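Local atomic coordinates of ectonucleotide pyrophosphatase/phosphodiesterase family member 5 (Mus musculus, PDB entry 5VEO), a protein that probably hydrolyses phosphodiester bonds of nucleotide substrates as a zinc-dependent ectoenzyme of the alkaline phosphatase superfamily. Residues A[23-28]-A[331-336]; A[49-54]-A[327-332]. The protein carries 1 engineered substitution. All blocks are in the same frame, centred on the assembly; numbering follows the deposited sequence.

Interaction 1: A[23-28]-A[331-336]; sequences GFRWDY and LAEMHP
R25 leaves its backbone with CG anti to N (chi1 -165°), runs extended through CG and bends at chi3 (89°), which lays its aliphatic part along 331-336 and its guanidinium beside E333; W26 takes the crowded position, CG between N and the carbonyl carbon (chi1 67°), placing CD1 of the indole beside A332 and H335. R25 CD touches E333 O at 3.3 Å. Its guanidinium holds D27 side-on in a salt bridge, NE meeting the syn lone pair of D27 OD2 at 2.7 Å, nearly straight and in plane, while NH2 reaches OD1. The salt bridge to E333 is long: NH1 and E333 OE1 are 3.8 Å apart, with the oxygen well out of the guanidinium plane, so charge alone acts here. NH1 also bonds M227 O, and OE1 bonds T228. An alanine here would remove both bonds to D27 and the CD packing on E333 O, and would probably leave the carboxylate of D27 less well fixed. In this fold of the alkaline phosphatase superfamily, the loop following strand 16-21, next to the zinc ligand D22, meets the approach to strand 338-341 through a single beta bridge, R25 with P336. W26 N donates to H335 O at 3.0 Å, within the carbonyl plane, and the same oxygen lies at the edge of the indole. D27 CB packs over the centre of one indole face, 3.7 Å above it.

Interaction 2: A[49-54]-A[327-332]; sequences QVTNVF and YDNALA. With EDO (1,2-ethanediol), chain K.
The end of strand 45-51 and the loop continuing from it run past a type I beta turn, D328 to L331, and the two backbones come close where the CA atoms of F54 and N329 are 5.4 Å apart. N329 carries the contact. With CG between its backbone N and carbonyl carbon (chi1 64°), its side chain is directed at the loop, and ND2 donates to N52 O at 2.8 Å. The bond is almost perfectly straight (177°) and lies in the amide plane of N329, yet the donor sits above the carbonyl plane of N52. ND2 also touches the methyl CG2 of T51 at 3.8 Å, the two side chains crossing obliquely. N52 and N329 slide past each other in opposite directions, so that N52 OD1 meets N329 CB at 3.8 Å; this oxygen is buried without a polar partner, whereas N52 ND2 bonds D224 O. D328 also heads an Asx turn, its OD1 accepting from A330 N at 3.0 Å; W291 NE1 bonds OD1 as well, and R290 makes a salt bridge with OD2. Because D224 is a zinc ligand, N52 ties the loop after strand 45-51 to the backbone of the metal site in this phosphodiesterase fold. F54, with CG anti to its backbone N (chi1 -170°), presents its ring edge to the start of the turn, CE1 lying 3.9 Å from D328 N, while W291 stacks on the ring and Y293 meets it edge-to-face. Beyond the strand end, a 1,2-ethanediol molecule, probably from the crystallisation liquor, donates through O1 to T51 O at 3.0 Å.

How the interactions relate
Both contacts are partly buried and draw on one loop, the run between strands 323-324 and 338-341, sharing L331 and A332; their centres lie 8 Å apart. Interaction 1 fixes the later part of that loop to the segment after strand 16-21, and interaction 2 its earlier part to the end of strand 45-51. H335 joins them, its two ring nitrogens probably bonded to N329 O (2.7 Å from NE2) and Q49 OE1 (2.8 Å from ND1). A332 lies at the exposed margin of both. Their chemistry differs: interaction 1 combines a backbone bridge, the W26 indole and a long salt bridge, whereas interaction 2 centres on one buried neutral amide and an aromatic edge.

Interaction 1: A[23-28]-A[331-336]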
loop_
_atom_site.group_PDB
_atom_site.type_symbol
_atom_site.label_atom_id
_atom_site.label_comp_id
_atom_site.label_asym_id
_atom_site.label_seq_id
_atom_site.Cartn_x
_atom_site.Cartn_y
_atom_site.Cartn_z
ATOM N N GLY A 23 -0.922 -2.959 -6.470
ATOM C CA GLY A 23 -2.265 -3.283 -6.952
ATOM C C GLY A 23 -2.457 -4.718 -7.388
ATOM O O GLY A 23 -3.293 -5.000 -8.260
ATOM N N PHE A 24 -1.712 -5.643 -6.796
ATOM C CA PHE A 24 -1.780 -7.050 -7.182
ATOM C C PHE A 24 -2.812 -7.714 -6.277
ATOM O O PHE A 24 -2.522 -8.165 -5.162
ATOM C CB PHE A 24 -0.411 -7.718 -7.102
ATOM C CG PHE A 24 -0.310 -8.984 -7.913
ATOM C CD1 PHE A 24 -1.043 -10.123 -7.573
ATOM C CD2 PHE A 24 0.492 -9.033 -9.044
ATOM C CE1 PHE A 24 -0.945 -11.284 -8.337
ATOM C CE2 PHE A 24 0.600 -10.202 -9.800
ATOM C CZ PHE A 24 -0.122 -11.328 -9.440
ATOM N N ARG A 25 -4.051 -7.727 -6.756
ATOM C CA ARG A 25 -5.150 -8.358 -6.043
ATOM C C ARG A 25 -4.850 -9.844 -5.840
ATOM O O ARG A 25 -4.301 -10.510 -6.721
ATOM C CB ARG A 25 -6.440 -8.167 -6.855
ATOM C CG ARG A 25 -7.711 -8.452 -6.116
ATOM C CD ARG A 25 -8.905 -7.996 -6.925
ATOM N NE ARG A 25 -9.363 -9.030 -7.804
ATOM C CZ ARG A 25 -10.375 -8.895 -8.656
ATOM N NH1 ARG A 25 -11.031 -7.735 -8.769
ATOM N NH2 ARG A 25 -10.743 -9.948 -9.390
ATOM N N TRP A 26 -5.299 -10.364 -4.691
ATOM C CA TRP A 26 -4.936 -11.705 -4.228
ATOM C C TRP A 26 -5.281 -12.797 -5.250
ATOM O O TRP A 26 -4.538 -13.781 -5.391
ATOM C CB TRP A 26 -5.624 -11.982 -2.879
ATOM C CG TRP A 26 -7.099 -12.073 -3.011
ATOM C CD1 TRP A 26 -7.988 -11.049 -3.146
ATOM C CD2 TRP A 26 -7.855 -13.281 -3.088
ATOM N NE1 TRP A 26 -9.269 -11.556 -3.311
ATOM C CE2 TRP A 26 -9.202 -12.925 -3.275
ATOM C CE3 TRP A 26 -7.516 -14.637 -3.011
ATOM C CZ2 TRP A 26 -10.215 -13.875 -3.384
ATOM C CZ3 TRP A 26 -8.531 -15.582 -3.120
ATOM C CH2 TRP A 26 -9.861 -15.186 -3.295
ATOM N N ASP A 27 -6.385 -12.645 -5.972
ATOM C CA ASP A 27 -6.830 -13.684 -6.902
ATOM C C ASP A 27 -6.311 -13.494 -8.325
ATOM O O ASP A 27 -6.627 -14.312 -9.199
ATOM C CB ASP A 27 -8.353 -13.761 -6.905
ATOM C CG ASP A 27 -9.000 -12.498 -7.426
ATOM O OD1 ASP A 27 -10.200 -12.533 -7.784
ATOM O OD2 ASP A 27 -8.306 -11.472 -7.523
ATOM N N TYR A 28 -5.464 -12.487 -8.571
ATOM C CA TYR A 28 -4.865 -12.333 -9.893
ATOM C C TYR A 28 -4.008 -13.534 -10.274
ATOM O O TYR A 28 -3.810 -13.783 -11.464
ATOM C CB TYR A 28 -4.019 -11.065 -9.943
ATOM C CG TYR A 28 -4.731 -9.734 -10.140
ATOM C CD1 TYR A 28 -3.999 -8.566 -10.148
ATOM C CD2 TYR A 28 -6.094 -9.634 -10.370
ATOM C CE1 TYR A 28 -4.583 -7.335 -10.358
ATOM C CE2 TYR A 28 -6.697 -8.380 -10.575
ATOM C CZ TYR A 28 -5.926 -7.241 -10.572
ATOM O OH TYR A 28 -6.497 -6.013 -10.789
ATOM N N LEU A 331 -13.315 -5.702 2.222
ATOM C CA LEU A 331 -13.709 -6.248 0.934
ATOM C C LEU A 331 -12.600 -7.108 0.351
ATOM O O LEU A 331 -11.449 -6.663 0.226
ATOM C CB LEU A 331 -14.042 -5.118 -0.026
ATOM C CG LEU A 331 -15.255 -4.275 0.337
ATOM C CD1 LEU A 331 -15.229 -2.989 -0.452
ATOM C CD2 LEU A 331 -16.543 -5.031 0.047
ATOM N N ALA A 332 -12.974 -8.307 -0.104
ATOM C CA ALA A 332 -11.987 -9.229 -0.656
ATOM C C ALA A 332 -11.238 -8.625 -1.839
ATOM O O ALA A 332 -10.022 -8.854 -1.991
ATOM C CB ALA A 332 -12.669 -10.532 -1.072
ATOM N N GLU A 333 -11.934 -7.847 -2.685
ATOM C CA GLU A 333 -11.281 -7.306 -3.871
ATOM C C GLU A 333 -10.192 -6.296 -3.517
ATOM O O GLU A 333 -9.336 -6.018 -4.362
ATOM C CB GLU A 333 -12.301 -6.687 -4.825
ATOM C CG GLU A 333 -13.149 -7.776 -5.497
ATOM C CD GLU A 333 -14.158 -7.326 -6.504
ATOM O OE1 GLU A 333 -14.063 -6.216 -7.018
ATOM O OE2 GLU A 333 -15.083 -8.134 -6.787
ATOM N N MET A 334 -10.211 -5.745 -2.300
ATOM C CA MET A 334 -9.161 -4.821 -1.870
ATOM C C MET A 334 -7.935 -5.532 -1.314
ATOM O O MET A 334 -6.922 -4.862 -1.054
ATOM C CB MET A 334 -9.713 -3.856 -0.833
ATOM C CG MET A 334 -10.713 -2.872 -1.387
ATOM S SD MET A 334 -10.073 -1.857 -2.727
ATOM C CE MET A 334 -10.712 -2.691 -4.139
ATOM N N HIS A 335 -7.979 -6.880 -1.183
ATOM C CA HIS A 335 -6.896 -7.580 -0.494
ATOM C C HIS A 335 -5.749 -7.938 -1.443
ATOM O O HIS A 335 -5.979 -8.394 -2.568
ATOM C CB HIS A 335 -7.423 -8.839 0.178
ATOM C CG HIS A 335 -8.376 -8.540 1.289
ATOM N ND1 HIS A 335 -9.187 -9.491 1.863
ATOM C CD2 HIS A 335 -8.662 -7.375 1.913
ATOM C CE1 HIS A 335 -9.933 -8.925 2.797
ATOM N NE2 HIS A 335 -9.618 -7.643 2.858
ATOM N N PRO A 336 -4.511 -7.751 -0.990
ATOM C CA PRO A 336 -3.338 -8.048 -1.808
ATOM C C PRO A 336 -2.870 -9.490 -1.688
ATOM O O PRO A 336 -3.109 -10.162 -0.689
ATOM C CB PRO A 336 -2.274 -7.140 -1.189
ATOM C CG PRO A 336 -2.635 -7.152 0.272
ATOM C CD PRO A 336 -4.152 -7.161 0.304
#

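Interaction 2: A[49-54]-A[327-332]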
loop_
_atom_site.group_PDB
_atom_site.type_symbol
_atom_site.label_atom_id
_atom_site.label_comp_id
_atom_site.label_asym_id
_atom_site.label_seq_id
_atom_site.Cartn_x
_atom_site.Cartn_y
_atom_site.Cartn_z
ATOM N N GLN A 49 -5.825 -14.606 2.373
ATOM C CA GLN A 49 -6.588 -13.384 2.655
ATOM C C GLN A 49 -5.813 -12.499 3.622
ATOM O O GLN A 49 -5.803 -12.734 4.833
ATOM C CB GLN A 49 -7.973 -13.703 3.205
ATOM C CG GLN A 49 -8.911 -14.200 2.129
ATOM C CD GLN A 49 -9.239 -13.131 1.072
ATOM O OE1 GLN A 49 -9.872 -12.122 1.361
ATOM N NE2 GLN A 49 -8.780 -13.343 -0.138
ATOM N N VAL A 50 -5.221 -11.458 3.054
ATOM C CA VAL A 50 -4.483 -10.432 3.781
ATOM C C VAL A 50 -5.401 -9.250 3.964
ATOM O O VAL A 50 -5.792 -8.600 2.982
ATOM C CB VAL A 50 -3.236 -9.993 3.013
ATOM C CG1 VAL A 50 -2.507 -8.846 3.767
ATOM C CG2 VAL A 50 -2.342 -11.182 2.725
ATOM N N THR A 51 -5.763 -8.974 5.201
ATOM C CA THR A 51 -6.513 -7.762 5.484
ATOM C C THR A 51 -5.527 -6.613 5.596
ATOM O O THR A 51 -4.723 -6.557 6.543
ATOM C CB THR A 51 -7.328 -7.898 6.761
ATOM O OG1 THR A 51 -8.272 -8.945 6.598
ATOM C CG2 THR A 51 -8.062 -6.620 7.036
ATOM N N ASN A 52 -5.578 -5.718 4.621
ATOM C CA ASN A 52 -4.728 -4.536 4.583
ATOM C C ASN A 52 -5.425 -3.425 5.368
ATOM O O ASN A 52 -6.290 -3.707 6.207
ATOM C CB ASN A 52 -4.385 -4.198 3.121
ATOM C CG ASN A 52 -5.623 -3.997 2.224
ATOM O OD1 ASN A 52 -6.748 -4.411 2.555
ATOM N ND2 ASN A 52 -5.401 -3.385 1.052
ATOM N N VAL A 53 -5.014 -2.169 5.191
ATOM C CA VAL A 53 -5.555 -1.100 6.021
ATOM C C VAL A 53 -6.354 -0.101 5.193
ATOM O O VAL A 53 -6.109 0.142 3.997
ATOM C CB VAL A 53 -4.489 -0.349 6.855
ATOM C CG1 VAL A 53 -3.767 -1.301 7.785
ATOM C CG2 VAL A 53 -3.535 0.432 6.014
ATOM N N PHE A 54 -7.301 0.523 5.885
ATOM C CA PHE A 54 -8.112 1.600 5.338
ATOM C C PHE A 54 -7.379 2.922 5.471
ATOM O O PHE A 54 -6.779 3.175 6.529
ATOM C CB PHE A 54 -9.430 1.646 6.102
ATOM C CG PHE A 54 -10.470 2.549 5.521
ATOM C CD1 PHE A 54 -11.248 2.149 4.440
ATOM C CD2 PHE A 54 -10.725 3.781 6.095
ATOM C CE1 PHE A 54 -12.243 2.977 3.937
ATOM C CE2 PHE A 54 -11.726 4.601 5.598
ATOM C CZ PHE A 54 -12.474 4.203 4.517
ATOM N N TYR A 327 -11.481 1.470 -1.230
ATOM C CA TYR A 327 -12.684 1.032 -0.547
ATOM C C TYR A 327 -12.374 0.300 0.766
ATOM O O TYR A 327 -11.237 -0.072 1.070
ATOM C CB TYR A 327 -13.482 0.105 -1.463
ATOM C CG TYR A 327 -13.814 0.720 -2.804
ATOM C CD1 TYR A 327 -14.927 1.533 -2.954
ATOM C CD2 TYR A 327 -13.008 0.516 -3.907
ATOM C CE1 TYR A 327 -15.236 2.111 -4.177
ATOM C CE2 TYR A 327 -13.305 1.090 -5.128
ATOM C CZ TYR A 327 -14.415 1.884 -5.262
ATOM O OH TYR A 327 -14.698 2.458 -6.476
ATOM N N ASP A 328 -13.442 0.104 1.545
ATOM C CA ASP A 328 -13.453 -0.704 2.759
ATOM C C ASP A 328 -12.451 -1.859 2.694
ATOM O O ASP A 328 -12.510 -2.693 1.774
ATOM C CB ASP A 328 -14.879 -1.227 2.948
ATOM C CG ASP A 328 -15.135 -1.852 4.298
ATOM O OD1 ASP A 328 -14.198 -2.206 5.024
ATOM O OD2 ASP A 328 -16.332 -2.009 4.607
ATOM N N ASN A 329 -11.545 -1.940 3.686
ATOM C CA ASN A 329 -10.536 -2.993 3.694
ATOM C C ASN A 329 -11.098 -4.362 4.061
ATOM O O ASN A 329 -10.352 -5.345 4.016
ATOM C CB ASN A 329 -9.381 -2.642 4.637
ATOM C CG ASN A 329 -9.803 -2.551 6.085
ATOM O OD1 ASN A 329 -10.938 -2.175 6.412
ATOM N ND2 ASN A 329 -8.880 -2.887 6.972
ATOM N N ALA A 330 -12.371 -4.459 4.450
ATOM C CA ALA A 330 -12.972 -5.772 4.635
ATOM C C ALA A 330 -13.295 -6.451 3.311
ATOM O O ALA A 330 -13.558 -7.654 3.288
ATOM C CB ALA A 330 -14.246 -5.648 5.466
ATOM N N LEU A 331 -13.315 -5.702 2.222
ATOM C CA LEU A 331 -13.709 -6.248 0.934
ATOM C C LEU A 331 -12.600 -7.108 0.351
ATOM O O LEU A 331 -11.449 -6.663 0.226
ATOM C CB LEU A 331 -14.042 -5.118 -0.026
ATOM C CG LEU A 331 -15.255 -4.275 0.337
ATOM C CD1 LEU A 331 -15.229 -2.989 -0.452
ATOM C CD2 LEU A 331 -16.543 -5.031 0.047
ATOM N N ALA A 332 -12.974 -8.307 -0.104
ATOM C CA ALA A 332 -11.987 -9.229 -0.656
ATOM C C ALA A 332 -11.238 -8.625 -1.839
ATOM O O ALA A 332 -10.022 -8.854 -1.991
ATOM C CB ALA A 332 -12.669 -10.532 -1.072
HETATM C C1 EDO K . -5.476 -4.657 9.173
HETATM O O1 EDO K . -4.073 -4.953 8.938
HETATM C C2 EDO K . -6.029 -5.213 10.499
HETATM O O2 EDO K . -7.440 -4.883 10.649
#